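Side-chain contacts in NADP-dependent 2-hydroxyacid dehydrogenase (Rhizobium etli, PDB 4XCV), which probably catalyses the NADPH-dependent reduction of 2-keto acids to D-2-hydroxy acids, binding the dinucleotide in a cleft between its two domains: residues A84-I89 / I314-G319; C111-R116 / N277-P282. All coordinates share one frame; numbering follows the deposited sequence.

Contact 1 of 2, residues A84-I89 / I314-G319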
# COMPACT_ATOMS: atom_id res chain seq x y z
N ALA A 84 6.92 13.03 -39.61
CA ALA A 84 6.74 13.03 -41.06
C ALA A 84 7.43 11.83 -41.68
O ALA A 84 8.55 11.47 -41.30
CB ALA A 84 7.28 14.31 -41.67
N GLY A 85 6.74 11.20 -42.62
CA GLY A 85 7.29 10.07 -43.35
C GLY A 85 7.30 8.80 -42.53
O GLY A 85 8.04 7.87 -42.85
N LEU A 86 6.49 8.74 -41.47
CA LEU A 86 6.36 7.53 -40.67
C LEU A 86 5.70 6.48 -41.56
O LEU A 86 4.59 6.71 -42.05
CB LEU A 86 5.49 7.80 -39.43
CG LEU A 86 5.27 6.69 -38.39
CD1 LEU A 86 6.56 6.30 -37.70
CD2 LEU A 86 4.26 7.19 -37.36
N PRO A 87 6.36 5.33 -41.79
CA PRO A 87 5.79 4.36 -42.72
C PRO A 87 4.56 3.63 -42.17
O PRO A 87 4.35 3.59 -40.96
CB PRO A 87 6.94 3.38 -42.97
CG PRO A 87 7.86 3.54 -41.81
CD PRO A 87 7.74 4.98 -41.40
N ASP A 88 3.76 3.08 -43.08
CA ASP A 88 2.51 2.43 -42.73
C ASP A 88 2.83 0.97 -42.46
O ASP A 88 2.56 0.08 -43.26
CB ASP A 88 1.51 2.57 -43.88
CG ASP A 88 0.15 1.98 -43.58
OD1 ASP A 88 -0.12 1.55 -42.43
OD2 ASP A 88 -0.68 1.98 -44.52
N ILE A 89 3.50 0.76 -41.34
CA ILE A 89 3.88 -0.55 -40.85
C ILE A 89 3.55 -0.58 -39.36
O ILE A 89 3.38 0.47 -38.73
CB ILE A 89 5.38 -0.85 -41.04
CG1 ILE A 89 6.28 0.23 -40.39
CG2 ILE A 89 5.74 -0.97 -42.53
CD1 ILE A 89 7.76 -0.09 -40.46
N ILE A 314 0.10 -0.42 -31.77
CA ILE A 314 -0.70 0.75 -31.54
C ILE A 314 -1.71 0.99 -32.65
O ILE A 314 -1.55 0.63 -33.83
CB ILE A 314 0.15 1.94 -31.26
CG1 ILE A 314 0.89 2.34 -32.49
CG2 ILE A 314 1.08 1.67 -30.04
CD1 ILE A 314 0.29 3.51 -33.18
N ASP A 315 -2.75 1.67 -32.24
CA ASP A 315 -3.86 2.03 -33.11
C ASP A 315 -3.54 3.40 -33.66
O ASP A 315 -3.66 4.42 -32.98
CB ASP A 315 -5.14 2.05 -32.24
CG ASP A 315 -6.41 2.41 -32.99
OD1 ASP A 315 -6.37 3.05 -34.05
OD2 ASP A 315 -7.48 2.06 -32.43
N ARG A 316 -3.08 3.43 -34.91
CA ARG A 316 -2.61 4.69 -35.48
C ARG A 316 -3.67 5.78 -35.52
O ARG A 316 -3.41 6.92 -35.18
CB ARG A 316 -2.09 4.50 -36.93
CG ARG A 316 -0.75 3.81 -37.02
CD ARG A 316 0.39 4.75 -36.64
NE ARG A 316 0.83 5.68 -37.69
CZ ARG A 316 1.61 5.38 -38.73
NH1 ARG A 316 2.04 4.13 -38.95
NH2 ARG A 316 1.95 6.34 -39.60
N ALA A 317 -4.89 5.41 -35.88
CA ALA A 317 -5.96 6.38 -35.97
C ALA A 317 -6.29 6.96 -34.59
O ALA A 317 -6.61 8.14 -34.46
CB ALA A 317 -7.18 5.73 -36.61
N ALA A 318 -6.19 6.14 -33.54
CA ALA A 318 -6.51 6.60 -32.19
C ALA A 318 -5.34 7.32 -31.53
O ALA A 318 -5.55 8.11 -30.61
CB ALA A 318 -6.92 5.42 -31.34
N GLY A 319 -4.13 7.00 -31.96
CA GLY A 319 -2.93 7.64 -31.46
C GLY A 319 -2.27 7.03 -30.25
O GLY A 319 -1.41 7.68 -29.64
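The carbonyl oxygen of Pro87 takes two N-H donors, one from Arg316 across the contact and one from its own loop. Arg316 NH1 donates to Pro87 O at 3.1 Å, nearly straight at 162°, and the amide of Ile89 closes a weak bond to the same oxygen, which makes Asp88 the centre of an inverse gamma turn. Pro87 O lies close to the guanidinium plane, as an acceptor for an N-H should, whereas the donor is tilted by 30° from the plane of the carbonyl. Farther along the same edge sits Ile89 O, 3.9 Å from Arg316 NH1.

Leu86 supplies the apolar half of the contact. Its CG stands anti to the backbone nitrogen (chi1 -176°), which carries CD2 over one face of the guanidinium, 3.3 Å from Arg316 NH2 and displaced toward the rim. Arginine suits this place because its long chain, bent at chi2 and chi3, can span the gap between the loops and bring a flat, hydrogen-bonding end to a backbone carbonyl whose bond within its own loop is weak. An alanine in place of Arg316 is likely to leave loops 84-89 and 314-319 without their hydrogen bond and to take away the flat group that Leu86 CD2 packs against.

The loop 84-89 joins helix 78-81 to strand 91-92, an edge strand of the five-stranded parallel sheet, and Ile314 bonds to Ile91 through its backbone, so the chain's C-terminal end is tied back to this domain. Asp315 OD1 accepts from Ala318 N in an Asx motif that shapes the turn carrying Arg316. Asp88 OD1 stays 4.8 Å from Arg316 NH1, so the charges probably attract without pairing, and the specific link is charged donor to neutral carbonyl.

Contact 2 of 2, residues C111-R116 / N277-P282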
# COMPACT_ATOMS: atom_id res chain seq x y z
N CYS A 111 -2.47 5.56 -2.93
CA CYS A 111 -3.86 5.61 -2.43
C CYS A 111 -3.95 5.35 -0.95
O CYS A 111 -4.70 6.03 -0.25
CB CYS A 111 -4.75 4.62 -3.21
SG CYS A 111 -5.07 5.10 -4.93
N LEU A 112 -3.17 4.38 -0.46
CA LEU A 112 -3.15 4.12 0.98
C LEU A 112 -2.56 5.28 1.77
O LEU A 112 -3.08 5.64 2.84
CB LEU A 112 -2.44 2.80 1.30
CG LEU A 112 -3.11 1.53 0.82
CD1 LEU A 112 -2.17 0.33 0.97
CD2 LEU A 112 -4.40 1.26 1.60
N MET A 113 -1.49 5.90 1.27
CA MET A 113 -0.89 7.01 2.00
C MET A 113 -1.87 8.18 2.10
O MET A 113 -1.90 8.88 3.12
CB MET A 113 0.45 7.44 1.36
CG MET A 113 1.55 6.44 1.61
SD MET A 113 3.20 6.96 1.15
CE MET A 113 2.94 7.42 -0.56
N HIS A 114 -2.66 8.41 1.09
CA HIS A 114 -3.70 9.44 1.16
C HIS A 114 -4.85 9.01 2.06
O HIS A 114 -5.34 9.82 2.88
CB HIS A 114 -4.20 9.82 -0.22
CG HIS A 114 -3.23 10.69 -0.92
ND1 HIS A 114 -3.04 12.01 -0.57
CD2 HIS A 114 -2.35 10.41 -1.90
CE1 HIS A 114 -2.08 12.50 -1.35
NE2 HIS A 114 -1.66 11.56 -2.16
N LEU A 115 -5.27 7.76 1.98
CA LEU A 115 -6.34 7.27 2.83
C LEU A 115 -5.96 7.39 4.30
O LEU A 115 -6.81 7.80 5.14
CB LEU A 115 -6.61 5.79 2.52
CG LEU A 115 -7.72 5.14 3.33
CD1 LEU A 115 -9.10 5.61 2.95
CD2 LEU A 115 -7.64 3.62 3.22
N ARG A 116 -4.71 7.04 4.63
CA ARG A 116 -4.30 6.86 6.01
C ARG A 116 -3.68 8.09 6.63
O ARG A 116 -3.49 8.11 7.86
CB ARG A 116 -3.39 5.63 6.12
CG ARG A 116 -4.09 4.35 5.69
CD ARG A 116 -5.37 4.08 6.45
NE ARG A 116 -5.10 3.92 7.88
CZ ARG A 116 -5.08 2.79 8.58
NH1 ARG A 116 -5.56 1.66 8.10
NH2 ARG A 116 -4.62 2.81 9.80
N ASN A 277 0.68 17.76 1.64
CA ASN A 277 -0.12 16.61 1.16
C ASN A 277 0.17 16.25 -0.31
O ASN A 277 -0.69 15.65 -0.96
CB ASN A 277 -1.65 16.84 1.30
CG ASN A 277 -2.09 17.07 2.72
OD1 ASN A 277 -2.74 18.07 3.05
ND2 ASN A 277 -1.78 16.13 3.55
N VAL A 278 1.33 16.62 -0.81
CA VAL A 278 1.74 16.28 -2.17
C VAL A 278 2.96 15.39 -2.08
O VAL A 278 3.93 15.73 -1.40
CB VAL A 278 2.01 17.51 -3.01
CG1 VAL A 278 2.61 17.11 -4.34
CG2 VAL A 278 0.71 18.26 -3.20
N PHE A 279 2.91 14.23 -2.74
CA PHE A 279 3.97 13.26 -2.82
C PHE A 279 4.50 13.25 -4.23
O PHE A 279 3.76 13.13 -5.19
CB PHE A 279 3.45 11.85 -2.46
CG PHE A 279 2.93 11.73 -1.07
CD1 PHE A 279 1.64 12.06 -0.79
CD2 PHE A 279 3.72 11.24 -0.05
CE1 PHE A 279 1.15 11.93 0.50
CE2 PHE A 279 3.22 11.08 1.25
CZ PHE A 279 1.93 11.43 1.51
N ILE A 280 5.84 13.40 -4.33
CA ILE A 280 6.52 13.42 -5.63
C ILE A 280 7.43 12.23 -5.70
O ILE A 280 8.23 11.98 -4.82
CB ILE A 280 7.37 14.66 -5.79
CG1 ILE A 280 6.45 15.82 -6.11
CG2 ILE A 280 8.43 14.49 -6.87
CD1 ILE A 280 7.16 17.13 -6.06
N THR A 281 7.33 11.48 -6.80
CA THR A 281 8.36 10.51 -7.15
C THR A 281 8.91 10.93 -8.51
O THR A 281 8.18 11.43 -9.40
CB THR A 281 7.91 9.03 -7.11
OG1 THR A 281 6.75 8.88 -7.93
CG2 THR A 281 7.61 8.58 -5.75
N PRO A 282 10.23 10.74 -8.73
CA PRO A 282 10.90 11.35 -9.89
C PRO A 282 10.82 10.41 -11.11
O PRO A 282 11.83 9.98 -11.64
CB PRO A 282 12.35 11.52 -9.39
CG PRO A 282 12.50 10.31 -8.48
CD PRO A 282 11.20 10.22 -7.74
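Phe279 lies under the methyl end of Met113 and turns its ring edge toward the face of His114. The ring belongs to strand 278-280, one of the two edge strands, within this chain, of the seven-stranded parallel sheet in the Rossmann-type nucleotide-binding domain; its two partners are consecutive residues near the end of helix 100-116, which packs against that sheet.

His114 and Phe279 form an offset edge-to-face (T-shaped) pair, with planes at 84° and ring centroids 5.2 Å apart. The nearest approach is His114 NE2 to Phe279 CD1, at 3.6 Å. Asn277 O lies at the edge of the imidazole, 3.5 Å from His114 CE1. Histidine serves here twice over: its face accepts the aromatic C-H edge, while NE2 is hydrogen-bonded to Ser257 OG on the neighbouring strand 255-258, so that its polar end is satisfied and its rotation probably fixed. The CB of His114 leaves the helix to one side of the strand, and with CG anti to the carbonyl carbon (chi1 -76°) the imidazole swings back to reach the phenyl ring.

Methionine suits the ring face, since a flexible thioether can settle against a flat ring. The strand is also covered from the dimer partner: Gln125 of the second subunit bonds to Val278 O and Ile280 N, and Met113 packs on Met113 of that subunit. The helix end and the edge strand are therefore both part of the subunit interface.

The Met113 chain bends at its last torsion (chi3 -54°), which lays CE over the ring face, 3.9 Å from Phe279 CD2, in a CH-pi contact. SD completes a Met-aromatic contact obliquely, its nearest ring atom being Phe279 CE2 at 4.1 Å.

Overall arrangement
Contacts 1 and 2 lie in different domains and on opposite sides of the chain's centre, their own centres 37 Å apart and their nearest atoms about 22 Å apart. NADPH sits between the domains: the side chain of Arg316 is about 13 Å from the cofactor and that of Phe279 about 14 Å, so neither touches it. Residues 84-89 and 314-319 bring the chain's end back to the five-stranded sheet, whereas 111-116 and 277-282, which fall between them in sequence, pack helix on strand in the dinucleotide-binding domain. No other chain of the assembly touches contact 1; contact 2 borders the second subunit. One joins a hydrogen bond to leucine packing at the surface, the other is mainly aromatic and partly buried.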